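Local atomic coordinates of hypothetical protein (Leishmania major, PDB entry 2AR1), a protein that is of unknown function but carries an EVE domain of the PUA clan and may bind modified nucleic acid. Residues 163-166 and 167-170; 127-130 and 131-135; 152-155 and 156-160. All coordinates share one frame; numbering follows the deposited sequence.

Interaction 1 of 3, residues 163-166 and 167-170; sequences LRMN and EEQQ
R164 and E168, one turn apart on the last turns of the C-terminal helix 156-169 of this EVE-domain protein, form an i to i+4 salt bridge along the helix surface. The arginine chain, extended from CG to NE, holds its guanidinium out from the helix, and the glutamate side chain reaches back one turn to meet it. R164 NE donates to E168 OE2 at 2.8 Å, with the oxygen close to the guanidinium plane but the nitrogen lying above the carboxylate plane. The two flat groups stand nearly perpendicular, 80° apart, and R164 NH2 adds only a weak second bond to the same OE2. The aliphatic part of E168 passes over R164 O, which accepts from E168 N.

N166 works differently, as an acceptor on another side of the helix. With CG anti to the backbone N (chi1 175°), it holds its amide out from the helix, and the two glutamine side chains that follow reach back to OD1. Q169 NE2 approaches in the carbonyl plane, on a lone pair, at 2.9 Å from N166 OD1; the bond is nearly straight, although the two amides are almost at right angles. Q170 folds back to bring its own amide to the same oxygen. M165, buried, turns instead to L127 of strand 113-128, and Q169 NE2 also makes a weak bond to T125 O of that strand. The second donor to the asparagine oxygen is the weaker one: Q170 NE2 lies 3.0 Å from N166 OD1 with a bent N-H...O angle of 132°.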
loop_
_atom_site.group_PDB
_atom_site.type_symbol
_atom_site.label_atom_id
_atom_site.label_comp_id
_atom_site.label_asym_id
_atom_site.label_seq_id
_atom_site.Cartn_x
_atom_site.Cartn_y
_atom_site.Cartn_z
ATOM N N LEU A 163 -0.888 -7.281 -12.844
ATOM C CA LEU A 163 0.451 -7.718 -13.207
ATOM C C LEU A 163 0.467 -8.003 -14.701
ATOM O O LEU A 163 1.422 -7.636 -15.390
ATOM C CB LEU A 163 0.923 -8.881 -12.346
ATOM C CG LEU A 163 1.591 -8.379 -11.034
ATOM C CD1 LEU A 163 0.751 -7.705 -10.060
ATOM C CD2 LEU A 163 2.201 -9.568 -10.381
ATOM N N ARG A 164 -0.583 -8.588 -15.253
ATOM C CA ARG A 164 -0.723 -8.823 -16.698
ATOM C C ARG A 164 -0.672 -7.513 -17.460
ATOM O O ARG A 164 -0.083 -7.385 -18.506
ATOM C CB ARG A 164 -2.006 -9.606 -16.984
ATOM C CG ARG A 164 -2.574 -9.380 -18.332
ATOM C CD ARG A 164 -4.049 -9.779 -18.522
ATOM N NE ARG A 164 -4.441 -9.479 -19.900
ATOM C CZ ARG A 164 -5.447 -10.024 -20.579
ATOM N NH1 ARG A 164 -6.190 -10.944 -20.030
ATOM N NH2 ARG A 164 -5.640 -9.684 -21.863
ATOM N N MET A 165 -1.413 -6.541 -16.977
ATOM C CA MET A 165 -1.392 -5.200 -17.581
ATOM C C MET A 165 0.004 -4.533 -17.633
ATOM O O MET A 165 0.364 -3.856 -18.616
ATOM C CB MET A 165 -2.361 -4.285 -16.870
ATOM C CG MET A 165 -3.790 -4.658 -17.122
ATOM S SD MET A 165 -4.936 -3.735 -16.018
ATOM C CE MET A 165 -4.862 -2.205 -16.653
ATOM N N ASN A 166 0.768 -4.701 -16.550
ATOM C CA ASN A 166 2.138 -4.181 -16.562
ATOM C C ASN A 166 2.949 -4.840 -17.674
ATOM O O ASN A 166 3.734 -4.166 -18.384
ATOM C CB ASN A 166 2.844 -4.338 -15.223
ATOM C CG ASN A 166 4.298 -3.896 -15.294
ATOM O OD1 ASN A 166 4.582 -2.750 -15.668
ATOM N ND2 ASN A 166 5.218 -4.777 -14.935
ATOM N N GLU A 167 2.786 -6.147 -17.836
ATOM C CA GLU A 167 3.507 -6.874 -18.875
ATOM C C GLU A 167 3.093 -6.410 -20.239
ATOM O O GLU A 167 3.941 -6.232 -21.069
ATOM C CB GLU A 167 3.312 -8.385 -18.761
ATOM C CG GLU A 167 3.552 -8.907 -17.416
ATOM C CD GLU A 167 3.567 -10.419 -17.413
ATOM O OE1 GLU A 167 2.531 -11.033 -17.774
ATOM O OE2 GLU A 167 4.610 -10.982 -17.063
ATOM N N GLU A 168 1.793 -6.180 -20.471
ATOM C CA GLU A 168 1.308 -5.704 -21.779
ATOM C C GLU A 168 1.916 -4.348 -22.070
ATOM O O GLU A 168 2.350 -4.107 -23.187
ATOM C CB GLU A 168 -0.230 -5.627 -21.775
ATOM C CG GLU A 168 -0.829 -7.030 -21.571
ATOM C CD GLU A 168 -2.332 -7.054 -21.320
ATOM O OE1 GLU A 168 -2.877 -6.122 -20.700
ATOM O OE2 GLU A 168 -2.956 -8.048 -21.740
ATOM N N GLN A 169 1.976 -3.480 -21.065
ATOM C CA GLN A 169 2.501 -2.113 -21.198
ATOM C C GLN A 169 4.014 -2.125 -21.488
ATOM O O GLN A 169 4.527 -1.308 -22.266
ATOM C CB GLN A 169 2.149 -1.240 -19.973
ATOM C CG GLN A 169 3.234 -1.085 -18.894
ATOM C CD GLN A 169 2.881 -0.053 -17.788
ATOM O OE1 GLN A 169 2.238 0.992 -18.070
ATOM N NE2 GLN A 169 3.349 -0.322 -16.538
ATOM N N GLN A 170 4.707 -3.094 -20.917
ATOM C CA GLN A 170 6.162 -3.216 -21.064
ATOM C C GLN A 170 6.561 -3.841 -22.414
ATOM O O GLN A 170 7.751 -3.935 -22.748
ATOM C CB GLN A 170 6.728 -4.009 -19.873
ATOM C CG GLN A 170 6.332 -3.382 -18.487
ATOM C CD GLN A 170 6.893 -1.951 -18.284
ATOM O OE1 GLN A 170 8.010 -1.682 -18.733
ATOM N NE2 GLN A 170 6.119 -1.032 -17.627
#

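Interaction 2 of 3, residues 127-130 and 131-135; sequences LTLH and ELKSR
T128 and E131 make the side-chain cap of this short helix: T128 OG1 accepts from E131 N at 3.3 Å. The threonine can do so because OG1 sits between its backbone N and carbonyl carbon (chi1 56°), facing the helix start. Main-chain bonds follow, with L132 N donating to T128 O and K133 N to L129 O.

The charged and polar contacts centre on E131 and H130. In a salt bridge, R135 grips E131 OE1 end-on with two nitrogens, NH1 at 3.0 Å and NH2 at 3.3 Å from that one oxygen, while NH1 also donates to S134 O from above the carbonyl plane. The other carboxylate oxygen, E131 OE2, lies at the edge of the H130 ring, 3.0 Å from CD2, with the two planes 71° apart. S134 OG is placed over one face of that ring, toward its rim, and 2.9 Å from H130 O.

Apolar contacts lie toward the interior. L132 CD2 meets L127 CD2 at 3.8 Å, and L129 and L132 both pack on Y68 and F144.

The whole is a strand-to-helix junction, in which a threonine N-cap ends strand 113-128 and starts the short helix 129-132 of the EVE domain.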
loop_
_atom_site.group_PDB
_atom_site.type_symbol
_atom_site.label_atom_id
_atom_site.label_comp_id
_atom_site.label_asym_id
_atom_site.label_seq_id
_atom_site.Cartn_x
_atom_site.Cartn_y
_atom_site.Cartn_z
ATOM N N LEU A 127 1.261 2.246 -14.112
ATOM C CA LEU A 127 0.024 1.736 -14.728
ATOM C C LEU A 127 -1.139 2.634 -14.283
ATOM O O LEU A 127 -1.526 2.596 -13.118
ATOM C CB LEU A 127 -0.162 0.289 -14.301
ATOM C CG LEU A 127 -1.358 -0.469 -14.863
ATOM C CD1 LEU A 127 -1.249 -0.566 -16.413
ATOM C CD2 LEU A 127 -1.603 -1.808 -14.235
ATOM N N THR A 128 -1.662 3.457 -15.200
ATOM C CA THR A 128 -2.433 4.555 -14.747
ATOM C C THR A 128 -3.780 4.118 -14.195
ATOM O O THR A 128 -4.314 3.052 -14.574
ATOM C CB THR A 128 -2.754 5.538 -15.879
ATOM O OG1 THR A 128 -3.433 4.833 -16.962
ATOM C CG2 THR A 128 -1.459 6.164 -16.355
ATOM N N LEU A 129 -4.337 5.009 -13.378
ATOM C CA LEU A 129 -5.691 4.838 -12.815
ATOM C C LEU A 129 -6.720 4.710 -13.939
ATOM O O LEU A 129 -7.604 3.815 -13.847
ATOM C CB LEU A 129 -6.006 5.906 -11.805
ATOM C CG LEU A 129 -7.391 5.667 -11.248
ATOM C CD1 LEU A 129 -7.497 4.666 -10.192
ATOM C CD2 LEU A 129 -7.945 7.029 -10.872
ATOM N N HIS A 130 -6.552 5.539 -14.981
ATOM C CA HIS A 130 -7.493 5.518 -16.147
ATOM C C HIS A 130 -7.553 4.078 -16.699
ATOM O O HIS A 130 -8.638 3.520 -16.903
ATOM C CB HIS A 130 -7.016 6.461 -17.242
ATOM C CG HIS A 130 -7.749 6.260 -18.532
ATOM N ND1 HIS A 130 -9.007 6.785 -18.768
ATOM C CD2 HIS A 130 -7.423 5.559 -19.642
ATOM C CE1 HIS A 130 -9.406 6.456 -19.987
ATOM N NE2 HIS A 130 -8.449 5.735 -20.549
ATOM N N GLU A 131 -6.393 3.426 -16.879
ATOM C CA GLU A 131 -6.416 2.069 -17.383
ATOM C C GLU A 131 -7.027 1.114 -16.387
ATOM O O GLU A 131 -7.644 0.137 -16.819
ATOM C CB GLU A 131 -5.052 1.552 -17.816
ATOM C CG GLU A 131 -4.498 2.206 -19.059
ATOM C CD GLU A 131 -5.525 2.305 -20.220
ATOM O OE1 GLU A 131 -6.206 1.302 -20.567
ATOM O OE2 GLU A 131 -5.651 3.393 -20.820
ATOM N N LEU A 132 -6.821 1.366 -15.089
ATOM C CA LEU A 132 -7.323 0.414 -14.086
ATOM C C LEU A 132 -8.862 0.430 -14.165
ATOM O O LEU A 132 -9.506 -0.610 -13.923
ATOM C CB LEU A 132 -6.878 0.741 -12.674
ATOM C CG LEU A 132 -5.360 0.584 -12.428
ATOM C CD1 LEU A 132 -4.955 1.251 -11.125
ATOM C CD2 LEU A 132 -4.831 -0.865 -12.506
ATOM N N LYS A 133 -9.386 1.602 -14.424
ATOM C CA LYS A 133 -10.865 1.792 -14.526
ATOM C C LYS A 133 -11.491 1.356 -15.885
ATOM O O LYS A 133 -12.690 1.537 -16.131
ATOM C CB LYS A 133 -11.259 3.270 -14.243
ATOM C CG LYS A 133 -11.126 3.638 -12.774
ATOM C CD LYS A 133 -11.891 4.895 -12.433
ATOM C CE LYS A 133 -11.678 5.386 -11.020
ATOM N NZ LYS A 133 -12.349 6.632 -10.632
ATOM N N SER A 134 -10.647 0.836 -16.771
ATOM C CA SER A 134 -11.032 0.450 -18.120
ATOM C C SER A 134 -10.805 -1.068 -18.323
ATOM O O SER A 134 -10.541 -1.538 -19.433
ATOM C CB SER A 134 -10.176 1.266 -19.133
ATOM O OG SER A 134 -10.394 2.636 -18.975
ATOM N N ARG A 135 -10.956 -1.859 -17.259
ATOM C CA ARG A 135 -10.874 -3.314 -17.400
ATOM C C ARG A 135 -12.031 -3.909 -16.627
ATOM O O ARG A 135 -12.241 -3.613 -15.462
ATOM C CB ARG A 135 -9.568 -3.888 -16.885
ATOM C CG ARG A 135 -8.332 -3.309 -17.615
ATOM C CD ARG A 135 -8.324 -3.819 -19.034
ATOM N NE ARG A 135 -7.077 -3.403 -19.675
ATOM C CZ ARG A 135 -6.835 -2.175 -20.123
ATOM N NH1 ARG A 135 -7.729 -1.208 -20.078
ATOM N NH2 ARG A 135 -5.606 -1.915 -20.624
#

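Interaction 3 of 3, residues 152-155 and 156-160; sequences QPVS and ASEYA
V154 lays its CG1 methyl over the first turn of the helix that follows it, 3.7 Å from E158 CB and 4.0 Å from Y159 CB. This branch stands anti to the backbone N of V154 (chi1 178°), which carries it forward toward the helix, and its nearest neighbour there is the main-chain nitrogen of Y159. The valine is buried, and L23 of the adjacent strand 21-26 and L66 of strand 64-69, one further in, pack against it as well. Beyond CB the tyrosine leads away from V154, its side chain touching L66 and its ring meeting that of Y21 on strand 21-26.

The polar half of the contact belongs to S155 and E158, which together form a capping box where the chain passes from edge strand 151-154 of the sheet into helix 156-169. The strand and the first part of the helix run nearly perpendicular, with their axes at 82°. Each residue of the box receives the backbone N-H of the other. S155 OG, the N-cap acceptor, takes the bond from E158 N at 3.1 Å. In return S155 N donates to E158 OE1 at 2.9 Å, in an almost straight line (176°), approaching from above the carboxylate plane. CG lies beside the E158 backbone N and the chain runs on extended, which returns the carboxylate to the serine, with E158 CD 3.2 Å from S155 OG.

The first helical main-chain bond, from Y159 N to S155 O, is also nearly straight. E158 OE1, already bound by S155 N, accepts in addition from a water molecule 2.8 Å away that bridges the strand and the cap by donating to P153 O as well. L138 and M141 touch the side chain of this buried glutamate.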
loop_
_atom_site.group_PDB
_atom_site.type_symbol
_atom_site.label_atom_id
_atom_site.label_comp_id
_atom_site.label_asym_id
_atom_site.label_seq_id
_atom_site.Cartn_x
_atom_site.Cartn_y
_atom_site.Cartn_z
ATOM N N GLN A 152 -5.852 -1.370 1.224
ATOM C CA GLN A 152 -7.011 -2.047 0.659
ATOM C C GLN A 152 -6.763 -3.511 0.314
ATOM O O GLN A 152 -5.681 -3.856 -0.205
ATOM C CB GLN A 152 -7.502 -1.308 -0.598
ATOM C CG GLN A 152 -7.422 0.199 -0.530
ATOM C CD GLN A 152 -7.725 0.820 -1.858
ATOM O OE1 GLN A 152 -7.685 0.123 -2.903
ATOM N NE2 GLN A 152 -7.990 2.134 -1.855
ATOM N N PRO A 153 -7.769 -4.382 0.546
ATOM C CA PRO A 153 -7.632 -5.727 -0.012
ATOM C C PRO A 153 -7.823 -5.710 -1.514
ATOM O O PRO A 153 -8.567 -4.855 -2.063
ATOM C CB PRO A 153 -8.771 -6.502 0.653
ATOM C CG PRO A 153 -9.781 -5.490 0.842
ATOM C CD PRO A 153 -9.108 -4.191 1.163
ATOM N N VAL A 154 -7.008 -6.577 -2.149
ATOM C CA VAL A 154 -7.030 -6.868 -3.540
ATOM C C VAL A 154 -7.357 -8.372 -3.741
ATOM O O VAL A 154 -6.806 -9.237 -3.115
ATOM C CB VAL A 154 -5.647 -6.482 -4.185
ATOM C CG1 VAL A 154 -5.592 -6.820 -5.685
ATOM C CG2 VAL A 154 -5.421 -4.966 -4.020
ATOM N N SER A 155 -8.280 -8.668 -4.672
ATOM C CA SER A 155 -8.556 -10.094 -4.871
ATOM C C SER A 155 -7.374 -10.747 -5.623
ATOM O O SER A 155 -6.642 -10.021 -6.382
ATOM C CB SER A 155 -9.878 -10.338 -5.593
ATOM O OG SER A 155 -9.772 -9.889 -6.934
ATOM N N ALA A 156 -7.291 -12.046 -5.591
ATOM C CA ALA A 156 -6.254 -12.782 -6.339
ATOM C C ALA A 156 -6.354 -12.466 -7.831
ATOM O O ALA A 156 -5.273 -12.300 -8.487
ATOM C CB ALA A 156 -6.312 -14.244 -6.108
ATOM N N SER A 157 -7.569 -12.382 -8.394
ATOM C CA SER A 157 -7.752 -12.131 -9.832
ATOM C C SER A 157 -7.413 -10.697 -10.204
ATOM O O SER A 157 -6.951 -10.432 -11.328
ATOM C CB SER A 157 -9.169 -12.421 -10.370
ATOM O OG SER A 157 -10.135 -11.866 -9.508
ATOM N N GLU A 158 -7.757 -9.758 -9.309
ATOM C CA GLU A 158 -7.436 -8.363 -9.489
ATOM C C GLU A 158 -5.878 -8.210 -9.560
ATOM O O GLU A 158 -5.378 -7.525 -10.481
ATOM C CB GLU A 158 -8.039 -7.519 -8.379
ATOM C CG GLU A 158 -9.484 -7.176 -8.584
ATOM C CD GLU A 158 -10.187 -6.746 -7.299
ATOM O OE1 GLU A 158 -9.513 -6.571 -6.232
ATOM O OE2 GLU A 158 -11.405 -6.682 -7.374
ATOM N N TYR A 159 -5.185 -8.740 -8.613
ATOM C CA TYR A 159 -3.704 -8.793 -8.551
ATOM C C TYR A 159 -3.206 -9.346 -9.859
ATOM O O TYR A 159 -2.385 -8.711 -10.520
ATOM C CB TYR A 159 -3.237 -9.583 -7.383
ATOM C CG TYR A 159 -1.769 -9.545 -7.242
ATOM C CD1 TYR A 159 -1.139 -8.407 -6.703
ATOM C CD2 TYR A 159 -1.028 -10.627 -7.577
ATOM C CE1 TYR A 159 0.239 -8.387 -6.480
ATOM C CE2 TYR A 159 0.376 -10.639 -7.379
ATOM C CZ TYR A 159 0.994 -9.527 -6.814
ATOM O OH TYR A 159 2.383 -9.685 -6.695
ATOM N N ALA A 160 -3.696 -10.508 -10.260
ATOM C CA ALA A 160 -3.237 -11.230 -11.485
ATOM C C ALA A 160 -3.406 -10.299 -12.710
ATOM O O ALA A 160 -2.507 -10.189 -13.547
ATOM C CB ALA A 160 -4.114 -12.405 -11.680
HETATM O O HOH W 1 -9.867 -4.487 -4.403
#

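In the fold
Interactions 3 and 1 sit at successive parts of one helix, 156-169: interaction 3 starts it from edge strand 151-154, and interaction 1 lies on its last turns, with the two centres 15 Å apart. Interaction 2, at the end of strand 113-128, precedes both in the chain yet packs directly against interaction 1. Their centres are 12 Å apart, and M165 of interaction 1 makes the closest approaches, its CB 3.7 Å from L127 CD2 and its CE 3.6 Å from E131 O. Interactions 2 and 3 do not touch, their nearest atoms being about 7 Å apart, but both reach the same mixed sheet, from its strands 113-128 and 151-154.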